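Local coordinates for protein uncharacterized esterase YxiM (PDB 2O14) that probably acts as a hydrolase of the GDSL lipolytic family, most likely cleaving an ester bond, although its function has not been characterised, at residues P159-T164 against L225-P230; G219-I224 against I262-A267; T276-A281 against L341-A346; A321-I326 against L332-D337. All blocks are in the same frame, centred on the assembly; numbering follows the deposited sequence.

Contact 1: P159-T164 against L225-P230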
loop_
_atom_site.group_PDB
_atom_site.type_symbol
_atom_site.label_atom_id
_atom_site.label_comp_id
_atom_site.label_asym_id
_atom_site.label_seq_id
_atom_site.Cartn_x
_atom_site.Cartn_y
_atom_site.Cartn_z
ATOM N N PRO A 159 -7.290 -14.196 -16.464
ATOM C CA PRO A 159 -6.855 -12.835 -16.143
ATOM C C PRO A 159 -7.783 -12.152 -15.145
ATOM O O PRO A 159 -8.380 -11.118 -15.443
ATOM C CB PRO A 159 -6.847 -12.152 -17.506
ATOM C CG PRO A 159 -8.023 -12.781 -18.178
ATOM C CD PRO A 159 -7.891 -14.258 -17.809
ATOM N N VAL A 160 -7.906 -12.741 -13.962
ATOM C CA VAL A 160 -8.750 -12.185 -12.916
ATOM C C VAL A 160 -7.996 -12.243 -11.595
ATOM O O VAL A 160 -7.337 -13.236 -11.285
ATOM C CB VAL A 160 -10.086 -12.963 -12.780
ATOM C CG1 VAL A 160 -10.807 -12.990 -14.121
ATOM C CG2 VAL A 160 -9.829 -14.371 -12.284
ATOM N N THR A 161 -8.098 -11.166 -10.825
ATOM C CA THR A 161 -7.422 -11.059 -9.540
ATOM C C THR A 161 -7.936 -12.065 -8.522
ATOM O O THR A 161 -9.077 -12.529 -8.614
ATOM C CB THR A 161 -7.630 -9.669 -8.928
ATOM O OG1 THR A 161 -9.029 -9.478 -8.679
ATOM C CG2 THR A 161 -7.141 -8.579 -9.873
ATOM N N ASN A 162 -7.089 -12.401 -7.551
ATOM C CA ASN A 162 -7.479 -13.311 -6.482
ATOM C C ASN A 162 -8.212 -12.475 -5.435
ATOM O O ASN A 162 -8.163 -11.243 -5.474
ATOM C CB ASN A 162 -6.253 -13.964 -5.837
ATOM C CG ASN A 162 -5.640 -15.047 -6.704
ATOM O OD1 ASN A 162 -6.340 -15.939 -7.185
ATOM N ND2 ASN A 162 -4.328 -14.984 -6.898
ATOM N N ARG A 163 -8.892 -13.136 -4.505
ATOM C CA ARG A 163 -9.611 -12.423 -3.457
ATOM C C ARG A 163 -8.594 -11.548 -2.725
ATOM O O ARG A 163 -7.513 -12.016 -2.360
ATOM C CB ARG A 163 -10.249 -13.418 -2.501
ATOM C CG ARG A 163 -11.378 -12.839 -1.690
ATOM C CD ARG A 163 -12.082 -13.933 -0.926
ATOM N NE ARG A 163 -13.212 -13.421 -0.166
ATOM C CZ ARG A 163 -13.985 -14.178 0.602
ATOM N NH1 ARG A 163 -13.740 -15.480 0.702
ATOM N NH2 ARG A 163 -14.990 -13.636 1.275
ATOM N N THR A 164 -8.931 -10.282 -2.507
ATOM C CA THR A 164 -7.984 -9.379 -1.870
ATOM C C THR A 164 -8.570 -8.396 -0.872
ATOM O O THR A 164 -9.718 -7.980 -0.988
ATOM C CB THR A 164 -7.253 -8.533 -2.934
ATOM O OG1 THR A 164 -6.763 -9.386 -3.978
ATOM C CG2 THR A 164 -6.090 -7.770 -2.306
ATOM N N LEU A 225 -10.080 0.986 -7.108
ATOM C CA LEU A 225 -11.301 0.825 -7.897
ATOM C C LEU A 225 -11.017 0.099 -9.204
ATOM O O LEU A 225 -11.916 -0.482 -9.819
ATOM C CB LEU A 225 -11.925 2.192 -8.190
ATOM C CG LEU A 225 -12.541 2.884 -6.970
ATOM C CD1 LEU A 225 -12.905 4.323 -7.301
ATOM C CD2 LEU A 225 -13.768 2.099 -6.517
ATOM N N LYS A 226 -9.757 0.138 -9.622
ATOM C CA LYS A 226 -9.325 -0.515 -10.847
ATOM C C LYS A 226 -9.494 -2.033 -10.766
ATOM O O LYS A 226 -9.793 -2.681 -11.769
ATOM C CB LYS A 226 -7.850 -0.194 -11.103
ATOM C CG LYS A 226 -7.250 -0.846 -12.345
ATOM C CD LYS A 226 -7.541 -0.049 -13.604
ATOM C CE LYS A 226 -6.844 -0.661 -14.809
ATOM N NZ LYS A 226 -7.084 0.136 -16.039
ATOM N N TYR A 227 -9.316 -2.599 -9.575
ATOM C CA TYR A 227 -9.394 -4.049 -9.425
ATOM C C TYR A 227 -10.390 -4.611 -8.416
ATOM O O TYR A 227 -10.815 -5.757 -8.550
ATOM C CB TYR A 227 -8.008 -4.600 -9.077
ATOM C CG TYR A 227 -6.920 -4.184 -10.036
ATOM C CD1 TYR A 227 -6.877 -4.688 -11.335
ATOM C CD2 TYR A 227 -5.922 -3.292 -9.641
ATOM C CE1 TYR A 227 -5.861 -4.318 -12.219
ATOM C CE2 TYR A 227 -4.899 -2.913 -10.524
ATOM C CZ TYR A 227 -4.875 -3.431 -11.808
ATOM O OH TYR A 227 -3.868 -3.073 -12.680
ATOM N N ILE A 228 -10.762 -3.831 -7.407
ATOM C CA ILE A 228 -11.687 -4.335 -6.394
ATOM C C ILE A 228 -12.998 -4.831 -7.009
ATOM O O ILE A 228 -13.563 -4.199 -7.898
ATOM C CB ILE A 228 -11.959 -3.261 -5.312
ATOM C CG1 ILE A 228 -12.431 -3.937 -4.022
ATOM C CG2 ILE A 228 -12.982 -2.261 -5.812
ATOM C CD1 ILE A 228 -12.428 -3.017 -2.805
ATOM N N LYS A 229 -13.470 -5.978 -6.532
ATOM C CA LYS A 229 -14.696 -6.581 -7.045
ATOM C C LYS A 229 -15.425 -7.377 -5.963
ATOM O O LYS A 229 -14.965 -7.458 -4.823
ATOM C CB LYS A 229 -14.362 -7.511 -8.215
ATOM C CG LYS A 229 -13.330 -8.581 -7.884
ATOM C CD LYS A 229 -13.052 -9.480 -9.089
ATOM C CE LYS A 229 -11.885 -10.421 -8.825
ATOM N NZ LYS A 229 -12.113 -11.290 -7.645
ATOM N N PRO A 230 -16.580 -7.974 -6.305
ATOM C CA PRO A 230 -17.311 -8.750 -5.303
ATOM C C PRO A 230 -16.407 -9.804 -4.672
ATOM O O PRO A 230 -15.656 -10.496 -5.366
ATOM C CB PRO A 230 -18.448 -9.368 -6.113
ATOM C CG PRO A 230 -18.737 -8.311 -7.124
ATOM C CD PRO A 230 -17.347 -7.888 -7.563
HETATM O O HOH W 1 -9.506 -7.904 -6.589
#
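The Tyr227 ring carries Lys226 CG over the centre of one face, 3.5 Å above the plane, while the methyl CG2 of Thr161 comes in obliquely and lies 4.1 Å from Tyr227 CB. The two side chains cross at about a right angle. At its far end the phenol leaves this contact altogether: Tyr227 OH is hydrogen-bonded to Gln110 NE2 on strand 108-115. Gln110 belongs to the N-terminal beta domain, and 159-164 lies in the link from strand 146-156 of that domain to strand 164-169 of the GDSL hydrolase sheet, so the contact sits at the seam of the two. The other branch of Thr161 is polar. One water takes a hydrogen bond from Thr161 OG1 (2.7 Å) and gives one to Tyr227 O (3.2 Å), bridging two oxygens too far apart to bond directly. Lys229 slides past Thr161 in the opposite direction, with CE tight against Thr161 OG1 at 3.0 Å. A bend at its last torsion (chi4 58°) turns NZ to Thr161 O, a weak hydrogen bond of 3.4 Å. Were Lys229 replaced by an alanine, Thr161 O would probably lose this donor and one flank of the threonine hydroxyl its cover.

Contact 2: G219-I224 against I262-A267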
loop_
_atom_site.group_PDB
_atom_site.type_symbol
_atom_site.label_atom_id
_atom_site.label_comp_id
_atom_site.label_asym_id
_atom_site.label_seq_id
_atom_site.Cartn_x
_atom_site.Cartn_y
_atom_site.Cartn_z
ATOM N N GLY A 219 -5.068 9.426 -6.590
ATOM C CA GLY A 219 -4.584 8.148 -7.100
ATOM C C GLY A 219 -4.817 6.870 -6.314
ATOM O O GLY A 219 -5.033 5.808 -6.912
ATOM N N GLN A 220 -4.772 6.945 -4.987
ATOM C CA GLN A 220 -4.967 5.750 -4.176
ATOM C C GLN A 220 -6.328 5.084 -4.369
ATOM O O GLN A 220 -6.396 3.868 -4.529
ATOM C CB GLN A 220 -4.716 6.068 -2.697
ATOM C CG GLN A 220 -3.228 6.069 -2.348
ATOM C CD GLN A 220 -2.894 6.927 -1.143
ATOM O OE1 GLN A 220 -2.977 8.154 -1.202
ATOM N NE2 GLN A 220 -2.511 6.286 -0.043
ATOM N N LEU A 221 -7.410 5.856 -4.368
ATOM C CA LEU A 221 -8.719 5.244 -4.566
ATOM C C LEU A 221 -8.851 4.696 -5.981
ATOM O O LEU A 221 -9.397 3.612 -6.180
ATOM C CB LEU A 221 -9.846 6.245 -4.314
ATOM C CG LEU A 221 -11.237 5.619 -4.448
ATOM C CD1 LEU A 221 -11.446 4.591 -3.335
ATOM C CD2 LEU A 221 -12.296 6.700 -4.378
ATOM N N GLU A 222 -8.360 5.448 -6.964
ATOM C CA GLU A 222 -8.435 5.013 -8.360
ATOM C C GLU A 222 -7.743 3.665 -8.543
ATOM O O GLU A 222 -8.252 2.794 -9.248
ATOM C CB GLU A 222 -7.786 6.035 -9.304
ATOM C CG GLU A 222 -7.796 5.578 -10.768
ATOM C CD GLU A 222 -7.047 6.517 -11.706
ATOM O OE1 GLU A 222 -6.381 7.455 -11.224
ATOM O OE2 GLU A 222 -7.119 6.310 -12.935
ATOM N N ALA A 223 -6.585 3.508 -7.902
ATOM C CA ALA A 223 -5.807 2.274 -7.981
ATOM C C ALA A 223 -6.586 1.076 -7.448
ATOM O O ALA A 223 -6.468 -0.033 -7.967
ATOM C CB ALA A 223 -4.508 2.425 -7.196
ATOM N N ILE A 224 -7.369 1.300 -6.396
ATOM C CA ILE A 224 -8.157 0.228 -5.804
ATOM C C ILE A 224 -9.428 -0.061 -6.607
ATOM O O ILE A 224 -9.812 -1.218 -6.761
ATOM C CB ILE A 224 -8.544 0.567 -4.352
ATOM C CG1 ILE A 224 -7.279 0.656 -3.491
ATOM C CG2 ILE A 224 -9.506 -0.491 -3.805
ATOM C CD1 ILE A 224 -7.536 1.126 -2.075
ATOM N N ILE A 262 -16.916 5.088 -0.105
ATOM C CA ILE A 262 -17.639 3.875 0.267
ATOM C C ILE A 262 -18.629 3.481 -0.825
ATOM O O ILE A 262 -18.738 2.308 -1.190
ATOM C CB ILE A 262 -18.417 4.074 1.585
ATOM C CG1 ILE A 262 -17.439 4.309 2.734
ATOM C CG2 ILE A 262 -19.300 2.860 1.858
ATOM C CD1 ILE A 262 -18.096 4.819 3.994
ATOM N N ARG A 263 -19.353 4.466 -1.343
ATOM C CA ARG A 263 -20.335 4.210 -2.388
ATOM C C ARG A 263 -19.675 3.737 -3.677
ATOM O O ARG A 263 -20.158 2.809 -4.329
ATOM C CB ARG A 263 -21.168 5.469 -2.636
ATOM C CG ARG A 263 -22.044 5.820 -1.440
ATOM C CD ARG A 263 -23.014 6.945 -1.733
ATOM N NE ARG A 263 -23.977 7.086 -0.644
ATOM C CZ ARG A 263 -24.941 8.000 -0.602
ATOM N NH1 ARG A 263 -25.082 8.871 -1.595
ATOM N NH2 ARG A 263 -25.773 8.040 0.432
ATOM N N GLN A 264 -18.563 4.365 -4.042
ATOM C CA GLN A 264 -17.862 3.972 -5.252
ATOM C C GLN A 264 -17.371 2.539 -5.135
ATOM O O GLN A 264 -17.462 1.769 -6.089
ATOM C CB GLN A 264 -16.683 4.904 -5.521
ATOM C CG GLN A 264 -17.088 6.286 -5.981
ATOM C CD GLN A 264 -15.934 7.031 -6.605
ATOM O OE1 GLN A 264 -15.325 6.551 -7.558
ATOM N NE2 GLN A 264 -15.625 8.208 -6.073
ATOM N N VAL A 265 -16.852 2.174 -3.968
ATOM C CA VAL A 265 -16.368 0.816 -3.780
ATOM C C VAL A 265 -17.541 -0.160 -3.766
ATOM O O VAL A 265 -17.468 -1.228 -4.370
ATOM C CB VAL A 265 -15.554 0.672 -2.476
ATOM C CG1 VAL A 265 -15.253 -0.804 -2.205
ATOM C CG2 VAL A 265 -14.248 1.452 -2.596
ATOM N N LYS A 266 -18.625 0.204 -3.087
ATOM C CA LYS A 266 -19.792 -0.668 -3.038
ATOM C C LYS A 266 -20.382 -0.828 -4.432
ATOM O O LYS A 266 -20.988 -1.850 -4.744
ATOM C CB LYS A 266 -20.848 -0.112 -2.081
ATOM C CG LYS A 266 -20.618 -0.478 -0.624
ATOM C CD LYS A 266 -21.645 0.198 0.277
ATOM C CE LYS A 266 -21.630 -0.375 1.686
ATOM N NZ LYS A 266 -22.092 -1.793 1.705
ATOM N N ALA A 267 -20.196 0.183 -5.274
ATOM C CA ALA A 267 -20.706 0.128 -6.641
ATOM C C ALA A 267 -19.986 -0.963 -7.437
ATOM O O ALA A 267 -20.473 -1.402 -8.478
ATOM C CB ALA A 267 -20.523 1.480 -7.324
#
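Leu221 points from helix 220-225 toward the last turns of helix 251-266. Its CB and CG serve as a spacer, and contact begins where the chain forks. With CG held anti to the backbone N (chi1 -177°), both methyls are carried across the gap. CD2 meets the amide end of Gln264, 4.0 Å from its NE2, and CD1 faces Val265 CG2 at 4.3 Å, a looser apolar approach. One leucine thus touches two consecutive residues of the opposite helix, its fork divided between a polar and an aliphatic neighbour. The Gln264 side chain, extended beyond CG, crosses that of Leu221 obliquely, and its NE2 is engaged elsewhere, in a hydrogen bond to Asp260 OD2 one turn back on the same helix; what it offers Leu221 is van der Waals contact. Arg216 of helix 212-217 touches both side chains, whereas Val265 also packs on Val272 of strand 271-275, under the helix. Each helix lies on a connection between parallel strands, 201-204 to 233-237 and 233-237 to 271-275, and their packing side by side on the sheet is characteristic of the alpha/beta/alpha sandwich of SGNH hydrolases.

Contact 3: T276-A281 against L341-A346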
loop_
_atom_site.group_PDB
_atom_site.type_symbol
_atom_site.label_atom_id
_atom_site.label_comp_id
_atom_site.label_asym_id
_atom_site.label_seq_id
_atom_site.Cartn_x
_atom_site.Cartn_y
_atom_site.Cartn_z
ATOM N N THR A 276 -12.002 2.811 13.235
ATOM C CA THR A 276 -11.774 4.042 13.981
ATOM C C THR A 276 -10.306 3.994 14.390
ATOM O O THR A 276 -9.870 3.057 15.058
ATOM C CB THR A 276 -12.669 4.117 15.240
ATOM O OG1 THR A 276 -12.471 2.946 16.043
ATOM C CG2 THR A 276 -14.141 4.215 14.837
ATOM N N PRO A 277 -9.510 4.989 13.970
ATOM C CA PRO A 277 -8.093 4.961 14.341
ATOM C C PRO A 277 -7.820 5.035 15.842
ATOM O O PRO A 277 -8.480 5.779 16.573
ATOM C CB PRO A 277 -7.501 6.141 13.562
ATOM C CG PRO A 277 -8.664 7.065 13.372
ATOM C CD PRO A 277 -9.815 6.134 13.092
ATOM N N GLN A 278 -6.857 4.243 16.300
ATOM C CA GLN A 278 -6.496 4.242 17.713
ATOM C C GLN A 278 -5.942 5.609 18.093
ATOM O O GLN A 278 -5.587 6.406 17.217
ATOM C CB GLN A 278 -5.470 3.153 18.010
ATOM C CG GLN A 278 -4.782 2.573 16.797
ATOM C CD GLN A 278 -3.944 3.581 16.057
ATOM O OE1 GLN A 278 -3.130 4.281 16.657
ATOM N NE2 GLN A 278 -4.127 3.658 14.747
ATOM N N GLY A 279 -5.877 5.881 19.395
ATOM C CA GLY A 279 -5.384 7.167 19.860
ATOM C C GLY A 279 -3.891 7.229 20.112
ATOM O O GLY A 279 -3.119 6.445 19.554
ATOM N N ARG A 280 -3.481 8.173 20.953
ATOM C CA ARG A 280 -2.072 8.339 21.289
ATOM C C ARG A 280 -1.681 7.439 22.460
ATOM O O ARG A 280 -2.519 7.082 23.291
ATOM C CB ARG A 280 -1.779 9.800 21.639
ATOM C CG ARG A 280 -1.852 10.761 20.456
ATOM C CD ARG A 280 -1.653 12.200 20.915
ATOM N NE ARG A 280 -1.699 13.159 19.813
ATOM C CZ ARG A 280 -0.757 13.280 18.881
ATOM N NH1 ARG A 280 0.316 12.500 18.911
ATOM N NH2 ARG A 280 -0.884 14.187 17.921
ATOM N N ALA A 281 -0.401 7.080 22.520
ATOM C CA ALA A 281 0.113 6.214 23.576
ATOM C C ALA A 281 -0.063 6.794 24.978
ATOM O O ALA A 281 -0.034 6.062 25.964
ATOM C CB ALA A 281 1.589 5.924 23.326
ATOM N N LEU A 341 2.273 9.049 18.553
ATOM C CA LEU A 341 1.273 8.852 17.510
ATOM C C LEU A 341 1.507 7.635 16.626
ATOM O O LEU A 341 0.561 6.936 16.269
ATOM C CB LEU A 341 1.181 10.100 16.627
ATOM C CG LEU A 341 0.131 10.054 15.508
ATOM C CD1 LEU A 341 -1.264 9.971 16.113
ATOM C CD2 LEU A 341 0.254 11.304 14.637
ATOM N N HIS A 342 2.763 7.377 16.280
ATOM C CA HIS A 342 3.101 6.260 15.403
ATOM C C HIS A 342 3.477 4.954 16.091
ATOM O O HIS A 342 4.451 4.890 16.843
ATOM C CB HIS A 342 4.235 6.671 14.458
ATOM C CG HIS A 342 3.941 7.912 13.679
ATOM N ND1 HIS A 342 4.656 9.079 13.840
ATOM C CD2 HIS A 342 2.985 8.180 12.759
ATOM C CE1 HIS A 342 4.153 10.012 13.052
ATOM N NE2 HIS A 342 3.138 9.493 12.385
ATOM N N PRO A 343 2.706 3.887 15.833
ATOM C CA PRO A 343 2.993 2.586 16.441
ATOM C C PRO A 343 4.293 2.041 15.863
ATOM O O PRO A 343 4.681 2.410 14.749
ATOM C CB PRO A 343 1.802 1.729 16.011
ATOM C CG PRO A 343 0.708 2.726 15.788
ATOM C CD PRO A 343 1.431 3.851 15.099
ATOM N N ASN A 344 4.982 1.194 16.622
ATOM C CA ASN A 344 6.199 0.578 16.111
ATOM C C ASN A 344 5.732 -0.778 15.602
ATOM O O ASN A 344 4.527 -1.030 15.545
ATOM C CB ASN A 344 7.255 0.400 17.209
ATOM C CG ASN A 344 6.716 -0.313 18.435
ATOM O OD1 ASN A 344 5.927 -1.253 18.335
ATOM N ND2 ASN A 344 7.159 0.126 19.607
ATOM N N ARG A 345 6.660 -1.652 15.236
ATOM C CA ARG A 345 6.275 -2.966 14.735
ATOM C C ARG A 345 5.394 -3.729 15.733
ATOM O O ARG A 345 4.365 -4.301 15.354
ATOM C CB ARG A 345 7.527 -3.779 14.389
ATOM C CG ARG A 345 7.247 -5.191 13.885
ATOM C CD ARG A 345 8.497 -5.801 13.284
ATOM N NE ARG A 345 8.814 -5.208 11.987
ATOM C CZ ARG A 345 8.274 -5.596 10.836
ATOM N NH1 ARG A 345 7.394 -6.584 10.815
ATOM N NH2 ARG A 345 8.604 -4.986 9.707
ATOM N N ALA A 346 5.791 -3.729 17.006
ATOM C CA ALA A 346 5.034 -4.423 18.049
ATOM C C ALA A 346 3.626 -3.851 18.176
ATOM O O ALA A 346 2.650 -4.594 18.225
ATOM C CB ALA A 346 5.763 -4.320 19.387
#
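Packing dominates where Arg280 meets Leu341, the pair at which the two backbones come nearest, with CA atoms 5.1 Å apart. The arginine chain runs extended from CG to NE and then turns (chi4 -71°), which brings NH1 to 3.4 Å from Leu341 CB. Leu341 CD1 lies over one face of the guanidinium, 4.0 Å above its plane and displaced toward the rim, so the leucine methyl packs on the flat of the cation, off its centre. In a second, smaller packing contact the Gln278 side chain lies beside the Pro343 ring. A backbone hydrogen bond between Ala281 and Thr340, the residue just before 341-346, adds a polar link beside the packing. Farther along 341-346, the Asn344 side chain caps the helix that follows, its OD1 accepting from Gly347 N. The His342 side chain starts away from 276-281, and its ND1 is hydrogen-bonded to Asp339 OD2. The Leu341 side chain is about 4 Å from that of Asp339 and about 7 Å from that of Ser171. Ser171 is the probable nucleophile, with Asp339 and His342 its likely partners, so the arrangement is consistent with the Asp-x-x-His block that completes the catalytic triad of SGNH hydrolases.

Contact 4: A321-I326 against L332-D337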
loop_
_atom_site.group_PDB
_atom_site.type_symbol
_atom_site.label_atom_id
_atom_site.label_comp_id
_atom_site.label_asym_id
_atom_site.label_seq_id
_atom_site.Cartn_x
_atom_site.Cartn_y
_atom_site.Cartn_z
ATOM N N ALA A 321 -8.789 -0.607 25.179
ATOM C CA ALA A 321 -9.029 -1.636 26.185
ATOM C C ALA A 321 -7.738 -2.434 26.385
ATOM O O ALA A 321 -7.371 -2.773 27.511
ATOM C CB ALA A 321 -10.164 -2.562 25.741
ATOM N N TYR A 322 -7.043 -2.720 25.288
ATOM C CA TYR A 322 -5.795 -3.469 25.368
ATOM C C TYR A 322 -4.696 -2.665 26.064
ATOM O O TYR A 322 -3.921 -3.216 26.848
ATOM C CB TYR A 322 -5.327 -3.881 23.972
ATOM C CG TYR A 322 -4.035 -4.661 23.978
ATOM C CD1 TYR A 322 -2.864 -4.113 23.462
ATOM C CD2 TYR A 322 -3.981 -5.948 24.506
ATOM C CE1 TYR A 322 -1.667 -4.828 23.472
ATOM C CE2 TYR A 322 -2.790 -6.672 24.522
ATOM C CZ TYR A 322 -1.638 -6.105 24.002
ATOM O OH TYR A 322 -0.462 -6.822 24.014
ATOM N N PHE A 323 -4.626 -1.367 25.781
ATOM C CA PHE A 323 -3.610 -0.530 26.410
ATOM C C PHE A 323 -3.910 -0.428 27.903
ATOM O O PHE A 323 -3.000 -0.468 28.731
ATOM C CB PHE A 323 -3.585 0.875 25.798
ATOM C CG PHE A 323 -3.310 0.896 24.314
ATOM C CD1 PHE A 323 -2.396 0.013 23.742
ATOM C CD2 PHE A 323 -3.947 1.823 23.493
ATOM C CE1 PHE A 323 -2.118 0.050 22.371
ATOM C CE2 PHE A 323 -3.677 1.872 22.119
ATOM C CZ PHE A 323 -2.760 0.982 21.559
ATOM N N THR A 324 -5.189 -0.290 28.239
ATOM C CA THR A 324 -5.602 -0.198 29.632
ATOM C C THR A 324 -5.232 -1.479 30.378
ATOM O O THR A 324 -4.887 -1.434 31.556
ATOM C CB THR A 324 -7.132 0.012 29.763
ATOM O OG1 THR A 324 -7.487 1.307 29.263
ATOM C CG2 THR A 324 -7.567 -0.091 31.219
ATOM N N SER A 325 -5.289 -2.615 29.688
ATOM C CA SER A 325 -4.983 -3.895 30.318
ATOM C C SER A 325 -3.495 -4.189 30.476
ATOM O O SER A 325 -3.121 -5.087 31.236
ATOM C CB SER A 325 -5.638 -5.042 29.545
ATOM O OG SER A 325 -4.943 -5.313 28.343
ATOM N N ILE A 326 -2.643 -3.453 29.769
ATOM C CA ILE A 326 -1.207 -3.690 29.878
ATOM C C ILE A 326 -0.467 -2.562 30.592
ATOM O O ILE A 326 0.701 -2.715 30.953
ATOM C CB ILE A 326 -0.559 -3.929 28.490
ATOM C CG1 ILE A 326 -0.681 -2.680 27.618
ATOM C CG2 ILE A 326 -1.218 -5.125 27.809
ATOM C CD1 ILE A 326 -0.010 -2.826 26.265
ATOM N N LEU A 332 3.488 2.328 25.968
ATOM C CA LEU A 332 4.489 3.229 25.425
ATOM C C LEU A 332 5.494 2.445 24.587
ATOM O O LEU A 332 6.090 2.980 23.650
ATOM C CB LEU A 332 5.208 3.935 26.570
ATOM C CG LEU A 332 6.010 5.177 26.202
ATOM C CD1 LEU A 332 5.057 6.279 25.740
ATOM C CD2 LEU A 332 6.812 5.629 27.413
ATOM N N GLY A 333 5.676 1.175 24.928
ATOM C CA GLY A 333 6.608 0.339 24.192
ATOM C C GLY A 333 6.042 -0.157 22.873
ATOM O O GLY A 333 6.719 -0.862 22.123
ATOM N N LEU A 334 4.793 0.202 22.591
ATOM C CA LEU A 334 4.142 -0.212 21.354
ATOM C C LEU A 334 4.141 0.929 20.338
ATOM O O LEU A 334 3.619 0.790 19.236
ATOM C CB LEU A 334 2.705 -0.666 21.632
ATOM C CG LEU A 334 2.540 -1.875 22.559
ATOM C CD1 LEU A 334 1.060 -2.166 22.762
ATOM C CD2 LEU A 334 3.246 -3.083 21.962
ATOM N N TYR A 335 4.723 2.060 20.725
ATOM C CA TYR A 335 4.818 3.220 19.843
ATOM C C TYR A 335 6.281 3.587 19.656
ATOM O O TYR A 335 7.124 3.239 20.486
ATOM C CB TYR A 335 4.084 4.423 20.435
ATOM C CG TYR A 335 2.579 4.341 20.363
ATOM C CD1 TYR A 335 1.871 3.424 21.132
ATOM C CD2 TYR A 335 1.860 5.199 19.536
ATOM C CE1 TYR A 335 0.477 3.367 21.083
ATOM C CE2 TYR A 335 0.470 5.150 19.476
ATOM C CZ TYR A 335 -0.215 4.232 20.253
ATOM O OH TYR A 335 -1.589 4.183 20.199
HETATM N N MSE A 336 6.581 4.286 18.566
HETATM C CA MSE A 336 7.950 4.713 18.289
HETATM C C MSE A 336 8.451 5.564 19.454
HETATM O O MSE A 336 7.687 6.325 20.045
HETATM C CB MSE A 336 7.999 5.529 16.992
HETATM C CG MSE A 336 7.726 4.715 15.733
HETATM SE SE MSE A 336 9.082 3.368 15.407
HETATM C CE MSE A 336 10.348 4.452 14.408
ATOM N N ASP A 337 9.733 5.433 19.781
ATOM C CA ASP A 337 10.312 6.192 20.886
ATOM C C ASP A 337 10.094 7.697 20.750
ATOM O O ASP A 337 10.350 8.282 19.697
ATOM C CB ASP A 337 11.809 5.912 21.000
ATOM C CG ASP A 337 12.454 6.685 22.137
ATOM O OD1 ASP A 337 12.075 6.450 23.306
ATOM O OD2 ASP A 337 13.330 7.534 21.863
#
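The carbonyl O of Tyr322, whose ring borders Leu334, is gripped from within its own helix. Ser325 OG donates to it at 2.8 Å, tilted 29° from the carbonyl plane, and the backbone N atoms of Ser325 and Ile326 add weak bonds. Three side chains of the helix, Tyr322, Phe323 and Ile326, converge on one methyl, Leu334 CD1. It sits at the edge of two rings, near the plane of each, 3.9 Å from Tyr322 CE1 and 3.9 Å from Phe323 CE1, and Ile326 CD1 meets it tip to tip at 3.7 Å. Ile326 reaches there with CG1 between its backbone N and carbonyl carbon (chi1 64°), while its CG2 lies over one face of the Tyr322 ring, toward its rim. Leu334 itself is presented by a type I turn, Leu332 to Tyr335, so the contact fastens the end of helix 315-326 to the loop that leads toward the Asp339 and His342 of the probable catalytic triad. The next residue, Tyr335, meets Phe323 obliquely, with ring centroids 6.0 Å apart and planes at 59°. Phe323 CZ lies at the edge of the tyrosine ring, 4.0 Å from Tyr335 CE1, and Phe323 CE2 is 3.7 Å from Tyr335 OH. Without the Phe323 ring, as with an alanine here, a gap is likely to open beside Leu334 CD1 and the Tyr335 ring to lose this aromatic neighbour. The Tyr335 hydroxyl is hydrogen-bonded to Gly279 O, and Arg353 of helix 345-361 makes a cation-pi contact with Tyr322.

In the fold
From the N terminus, the chain leaves the beta domain through 159-164, and contact 1 closes the first loop when 225-230 returns beside it. Before that closure 219-224 has already passed, and it finds its partner only at 262-267, so contacts 1 and 2 cross. They also touch, Leu225 and Ile228 packing on Val265, and together they tie the domain connection to helices on the parallel sheet. Contact 3 then opens at 276-281 and closes at 341-346, with contact 4 nested inside its loop. This second pair also touches: Asn344 ND2 is probably hydrogen-bonded to Gly333 O. They join the loop after strand 271-275 and helix 315-326 to the region around the probable catalytic histidine.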